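Local atomic coordinates of time interval measuring enzyme TIME (Bombyx mori, PDB entry 2E46), a protein that binds copper and zinc and, as a member of the Cu-Zn superoxide dismutase family, probably converts superoxide into hydrogen peroxide and oxygen. Residues P8-A13 and T25-Q30; K33-G38 and D103-Q108. All coordinates share one frame; numbering follows the deposited sequence.

Interaction 1: P8-A13 and T25-Q30; sequences PSRAIA and TFTQVQ
Ala11 and Phe26 form the hydrogen-bonded pair of an antiparallel ladder whose strand segments, 10-13 and 25-29, run at 166° to each other. Its two bonds are short and nearly straight: Ala11 N to Phe26 O is 2.7 Å, and Phe26 N returns to Ala11 O over 2.7 Å. Gln28 N then reaches Ser9 O at 2.9 Å, extending the pairing to one residue before the start of strand 10-16. Arg10-Thr27 and Ile12-Thr25 are the non-hydrogen-bonded pairs, and in the latter the CA atoms of Ile12 and Thr25 approach to 4.2 Å.

Alternation divides the side chains. Ala11 and Phe26 share the inner face, where their CB atoms lie 4.1 Å apart. With CG anti to its carbonyl carbon (chi1 -66°), Phe26 turns its ring edge, in plane, to Ala11 O, and its CE2 lies 4.5 Å from Ala13 CB. Arg10, Ile12, Thr25 and Thr27 occupy the other face; there Ile12 CD1 meets Thr25 OG1 at 4.1 Å. At the exposed end, Gln28 OE1 rests 3.5 Å from Ser9 CB, and a water donates to Gln28 O while bonding weakly to Ser9 OG.

The hairpin continues the sheet on both flanks: Arg10 and Ile12 hydrogen-bond through their backbones to Leu157 and Gly155, and Thr25 and Thr27 to Gln37 and His35. Phe26 packs inward on Val36, Ile117 and Val122, joining the hairpin to the barrel interior.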
loop_
_atom_site.group_PDB
_atom_site.type_symbol
_atom_site.label_atom_id
_atom_site.label_comp_id
_atom_site.label_asym_id
_atom_site.label_seq_id
_atom_site.Cartn_x
_atom_site.Cartn_y
_atom_site.Cartn_z
ATOM N N PRO A 8 -3.342 -2.567 -13.167
ATOM C CA PRO A 8 -4.350 -3.196 -12.287
ATOM C C PRO A 8 -5.629 -2.469 -12.585
ATOM O O PRO A 8 -5.609 -1.315 -12.913
ATOM C CB PRO A 8 -3.847 -2.876 -10.852
ATOM C CG PRO A 8 -2.413 -2.504 -11.018
ATOM C CD PRO A 8 -2.341 -1.800 -12.382
ATOM N N SER A 9 -6.749 -3.122 -12.516
ATOM C CA SER A 9 -7.944 -2.351 -12.822
ATOM C C SER A 9 -8.751 -2.025 -11.531
ATOM O O SER A 9 -9.717 -1.264 -11.598
ATOM C CB SER A 9 -8.779 -3.020 -13.954
ATOM O OG SER A 9 -9.378 -4.203 -13.479
ATOM N N ARG A 10 -8.276 -2.511 -10.366
ATOM C CA ARG A 10 -8.907 -2.174 -9.122
ATOM C C ARG A 10 -7.888 -2.004 -8.016
ATOM O O ARG A 10 -6.994 -2.794 -7.888
ATOM C CB ARG A 10 -9.821 -3.326 -8.688
ATOM C CG ARG A 10 -10.932 -3.714 -9.564
ATOM C CD ARG A 10 -11.664 -5.016 -8.986
ATOM N NE ARG A 10 -10.877 -6.257 -8.907
ATOM C CZ ARG A 10 -11.253 -7.354 -8.199
ATOM N NH1 ARG A 10 -12.392 -7.338 -7.488
ATOM N NH2 ARG A 10 -10.493 -8.471 -8.174
ATOM N N ALA A 11 -8.115 -1.053 -7.130
ATOM C CA ALA A 11 -7.299 -0.884 -5.976
ATOM C C ALA A 11 -8.219 -0.687 -4.735
ATOM O O ALA A 11 -9.382 -0.307 -4.863
ATOM C CB ALA A 11 -6.437 0.376 -6.188
ATOM N N ILE A 12 -7.664 -0.823 -3.540
ATOM C CA ILE A 12 -8.374 -0.504 -2.281
ATOM C C ILE A 12 -7.491 0.167 -1.233
ATOM O O ILE A 12 -6.261 -0.162 -1.125
ATOM C CB ILE A 12 -8.905 -1.859 -1.711
ATOM C CG1 ILE A 12 -9.781 -1.703 -0.429
ATOM C CG2 ILE A 12 -7.812 -2.857 -1.565
ATOM C CD1 ILE A 12 -10.661 -2.978 -0.181
ATOM N N ALA A 13 -8.082 0.990 -0.362
ATOM C CA ALA A 13 -7.315 1.412 0.825
ATOM C C ALA A 13 -8.184 1.124 2.094
ATOM O O ALA A 13 -9.413 1.298 2.104
ATOM C CB ALA A 13 -6.983 2.843 0.711
ATOM N N THR A 25 -12.502 1.603 -2.301
ATOM C CA THR A 25 -12.155 0.841 -3.433
ATOM C C THR A 25 -12.056 1.880 -4.576
ATOM O O THR A 25 -12.741 2.939 -4.565
ATOM C CB THR A 25 -13.283 -0.115 -3.499
ATOM O OG1 THR A 25 -12.860 -1.486 -3.288
ATOM C CG2 THR A 25 -14.390 0.195 -4.550
ATOM N N PHE A 26 -11.145 1.633 -5.493
ATOM C CA PHE A 26 -10.884 2.541 -6.651
ATOM C C PHE A 26 -10.871 1.600 -7.843
ATOM O O PHE A 26 -10.057 0.650 -7.831
ATOM C CB PHE A 26 -9.473 3.105 -6.583
ATOM C CG PHE A 26 -9.249 4.022 -5.422
ATOM C CD1 PHE A 26 -9.431 5.372 -5.566
ATOM C CD2 PHE A 26 -8.997 3.512 -4.191
ATOM C CE1 PHE A 26 -9.276 6.236 -4.511
ATOM C CE2 PHE A 26 -8.811 4.351 -3.102
ATOM C CZ PHE A 26 -8.975 5.731 -3.240
ATOM N N THR A 27 -11.695 1.870 -8.832
ATOM C CA THR A 27 -11.989 0.963 -9.904
ATOM C C THR A 27 -11.915 1.744 -11.162
ATOM O O THR A 27 -12.513 2.869 -11.300
ATOM C CB THR A 27 -13.403 0.392 -9.827
ATOM O OG1 THR A 27 -13.531 -0.405 -8.656
ATOM C CG2 THR A 27 -13.721 -0.505 -11.041
ATOM N N GLN A 28 -11.147 1.172 -12.065
ATOM C CA GLN A 28 -10.905 1.772 -13.365
ATOM C C GLN A 28 -12.213 1.559 -14.150
ATOM O O GLN A 28 -12.718 0.385 -14.224
ATOM C CB GLN A 28 -9.771 1.082 -14.109
ATOM C CG GLN A 28 -9.882 1.354 -15.616
ATOM C CD GLN A 28 -8.766 0.681 -16.478
ATOM O OE1 GLN A 28 -8.182 -0.330 -16.052
ATOM N NE2 GLN A 28 -8.504 1.240 -17.727
ATOM N N VAL A 29 -12.764 2.665 -14.681
ATOM C CA VAL A 29 -14.023 2.625 -15.488
ATOM C C VAL A 29 -13.746 3.270 -16.872
ATOM O O VAL A 29 -12.606 3.759 -17.157
ATOM C CB VAL A 29 -15.287 3.264 -14.728
ATOM C CG1 VAL A 29 -15.535 2.562 -13.442
ATOM C CG2 VAL A 29 -15.117 4.753 -14.452
ATOM N N GLN A 30 -14.755 3.268 -17.750
ATOM C CA GLN A 30 -14.535 3.757 -19.142
ATOM C C GLN A 30 -14.195 5.229 -19.126
ATOM O O GLN A 30 -14.500 5.910 -18.145
ATOM C CB GLN A 30 -15.700 3.360 -20.106
ATOM C CG GLN A 30 -15.852 1.749 -20.226
ATOM C CD GLN A 30 -17.137 1.231 -20.911
ATOM O OE1 GLN A 30 -18.217 1.157 -20.302
ATOM N NE2 GLN A 30 -16.996 0.785 -22.178
HETATM O O HOH W 1 -12.217 -2.523 -13.509
#

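Interaction 2: K33-G38 and D103-Q108; sequences KVHVQG and DLVDDQ
Val36 and Leu104 pack side by side on the inner face of two antiparallel strands, with Leu104 CD1 4.0 Å from Val36 CB. This is the tight part of the contact: the pairs Val36-Leu104 and Val34-Asp106 each carry two backbone bonds. Val36 N to Leu104 O is the shortest at 2.7 Å. The longest, Val34 N to Asp106 O, measures 3.0 Å. Ile109 touches Val34 and Val36, and Phe26 and Ile24 add to the packing on Val36.

The outer face is looser. Lys33 CD crosses Val105 CG2 at 3.8 Å, both side chains belonging to exposed residues. With CG anti to the backbone N (chi1 -173°), His35 carries its ring across to Asp103, where NE2 donates to OD1 over 3.2 Å in a bent bond of 145°, OD1 lying 22° out of the ring plane. Gln37 CG lies over one ring face. An alanine in place of His35 would probably leave Asp103 OD1 without this donor and Gln37 CG without the ring it packs on.

Asp103 and Asp106 have basic partners: Arg101 bridges Asp103 OD2, and Arg84 Asp106 OD2. Asp106 OD1 accepts from Ile109 N and, from above the carboxylate plane, from Gln108 N at 3.1 Å, an Asx turn; this bonding is likely to favour an ionised Asp106.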
loop_
_atom_site.group_PDB
_atom_site.type_symbol
_atom_site.label_atom_id
_atom_site.label_comp_id
_atom_site.label_asym_id
_atom_site.label_seq_id
_atom_site.Cartn_x
_atom_site.Cartn_y
_atom_site.Cartn_z
ATOM N N LYS A 33 -11.639 7.414 -16.393
ATOM C CA LYS A 33 -12.254 7.758 -15.147
ATOM C C LYS A 33 -11.966 6.650 -14.119
ATOM O O LYS A 33 -11.701 5.473 -14.428
ATOM C CB LYS A 33 -13.770 8.075 -15.269
ATOM C CG LYS A 33 -14.100 9.511 -15.853
ATOM C CD LYS A 33 -15.602 9.536 -16.151
ATOM C CE LYS A 33 -16.071 10.516 -17.250
ATOM N NZ LYS A 33 -17.493 11.098 -16.878
ATOM N N VAL A 34 -11.890 7.104 -12.893
ATOM C CA VAL A 34 -11.925 6.158 -11.722
ATOM C C VAL A 34 -13.111 6.341 -10.747
ATOM O O VAL A 34 -13.476 7.477 -10.445
ATOM C CB VAL A 34 -10.467 5.808 -11.091
ATOM C CG1 VAL A 34 -9.229 6.235 -11.935
ATOM C CG2 VAL A 34 -10.357 5.894 -9.665
ATOM N N HIS A 35 -13.700 5.202 -10.349
ATOM C CA HIS A 35 -14.956 5.152 -9.666
ATOM C C HIS A 35 -14.535 4.875 -8.254
ATOM O O HIS A 35 -13.891 3.833 -8.003
ATOM C CB HIS A 35 -15.837 3.995 -10.204
ATOM C CG HIS A 35 -17.250 3.973 -9.652
ATOM N ND1 HIS A 35 -18.030 2.837 -9.647
ATOM C CD2 HIS A 35 -17.992 4.923 -9.047
ATOM C CE1 HIS A 35 -19.214 3.103 -9.116
ATOM N NE2 HIS A 35 -19.190 4.344 -8.689
ATOM N N VAL A 36 -14.753 5.829 -7.351
ATOM C CA VAL A 36 -14.232 5.650 -5.951
ATOM C C VAL A 36 -15.457 5.379 -5.038
ATOM O O VAL A 36 -16.402 6.180 -5.001
ATOM C CB VAL A 36 -13.605 7.001 -5.508
ATOM C CG1 VAL A 36 -13.176 6.990 -4.059
ATOM C CG2 VAL A 36 -12.427 7.487 -6.474
ATOM N N GLN A 37 -15.455 4.294 -4.323
ATOM C CA GLN A 37 -16.643 3.845 -3.607
ATOM C C GLN A 37 -16.180 3.237 -2.297
ATOM O O GLN A 37 -15.306 2.357 -2.286
ATOM C CB GLN A 37 -17.342 2.682 -4.322
ATOM C CG GLN A 37 -17.856 2.971 -5.698
ATOM C CD GLN A 37 -18.616 1.802 -6.216
ATOM O OE1 GLN A 37 -18.027 0.961 -6.866
ATOM N NE2 GLN A 37 -19.936 1.709 -5.881
ATOM N N GLY A 38 -16.753 3.659 -1.198
ATOM C CA GLY A 38 -16.589 2.853 -0.015
ATOM C C GLY A 38 -17.514 3.281 1.103
ATOM O O GLY A 38 -18.529 3.991 0.912
ATOM N N ASP A 103 -18.993 7.699 -2.727
ATOM C CA ASP A 103 -19.462 7.255 -4.044
ATOM C C ASP A 103 -19.316 8.305 -5.082
ATOM O O ASP A 103 -20.282 9.121 -5.293
ATOM C CB ASP A 103 -20.968 6.887 -4.072
ATOM C CG ASP A 103 -21.364 6.311 -5.417
ATOM O OD1 ASP A 103 -20.490 5.995 -6.237
ATOM O OD2 ASP A 103 -22.567 6.127 -5.682
ATOM N N LEU A 104 -18.170 8.278 -5.738
ATOM C CA LEU A 104 -17.890 9.333 -6.761
ATOM C C LEU A 104 -16.996 8.855 -7.929
ATOM O O LEU A 104 -16.516 7.791 -7.961
ATOM C CB LEU A 104 -17.305 10.610 -6.160
ATOM C CG LEU A 104 -15.951 10.447 -5.448
ATOM C CD1 LEU A 104 -14.822 10.674 -6.466
ATOM C CD2 LEU A 104 -15.828 11.314 -4.216
ATOM N N VAL A 105 -16.854 9.706 -8.919
ATOM C CA VAL A 105 -16.046 9.408 -10.032
ATOM C C VAL A 105 -15.145 10.593 -10.240
ATOM O O VAL A 105 -15.587 11.750 -10.265
ATOM C CB VAL A 105 -16.789 8.790 -11.337
ATOM C CG1 VAL A 105 -18.221 8.294 -11.147
ATOM C CG2 VAL A 105 -16.614 9.605 -12.530
ATOM N N ASP A 106 -13.851 10.280 -10.372
ATOM C CA ASP A 106 -12.859 11.325 -10.551
ATOM C C ASP A 106 -12.075 11.114 -11.821
ATOM O O ASP A 106 -11.585 9.960 -12.052
ATOM C CB ASP A 106 -11.907 11.317 -9.417
ATOM C CG ASP A 106 -11.049 12.569 -9.386
ATOM O OD1 ASP A 106 -9.787 12.507 -9.585
ATOM O OD2 ASP A 106 -11.661 13.648 -9.191
ATOM N N ASP A 107 -11.896 12.160 -12.630
ATOM C CA ASP A 107 -11.182 11.996 -13.914
ATOM C C ASP A 107 -9.701 12.269 -13.819
ATOM O O ASP A 107 -9.044 12.127 -14.857
ATOM C CB ASP A 107 -11.742 12.855 -15.090
ATOM C CG ASP A 107 -11.744 14.401 -14.773
ATOM O OD1 ASP A 107 -11.448 14.851 -13.597
ATOM O OD2 ASP A 107 -12.150 15.177 -15.702
ATOM N N GLN A 108 -9.163 12.623 -12.632
ATOM C CA GLN A 108 -7.703 12.964 -12.516
ATOM C C GLN A 108 -6.868 11.812 -11.965
ATOM O O GLN A 108 -5.779 11.618 -12.419
ATOM C CB GLN A 108 -7.452 14.209 -11.655
ATOM C CG GLN A 108 -7.756 15.600 -12.281
ATOM C CD GLN A 108 -7.371 15.712 -13.838
ATOM O OE1 GLN A 108 -8.257 15.870 -14.773
ATOM N NE2 GLN A 108 -6.059 15.585 -14.107
#

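Overall arrangement
From the N terminus, the chain enters strand 10-16, turns back, and closes its first loop at interaction 1, a hairpin contact with 11 residues between its segments. Strand 33-41 follows directly; 64 residues, including strands 46-53 and 88-94, separate segments 33-38 and 103-108, and strand 99-106 then returns to close interaction 2. The two loops are therefore in series, neither nested nor crossed. In space they are adjacent, their centres 9 Å apart: strand 21-29 pairs with strand 33-41, with Thr27 O 2.8 Å from His35 N. The four strands thus run consecutively across the antiparallel sheet of the Cu-Zn superoxide dismutase beta barrel, joining its N-terminal hairpin to strand 99-106.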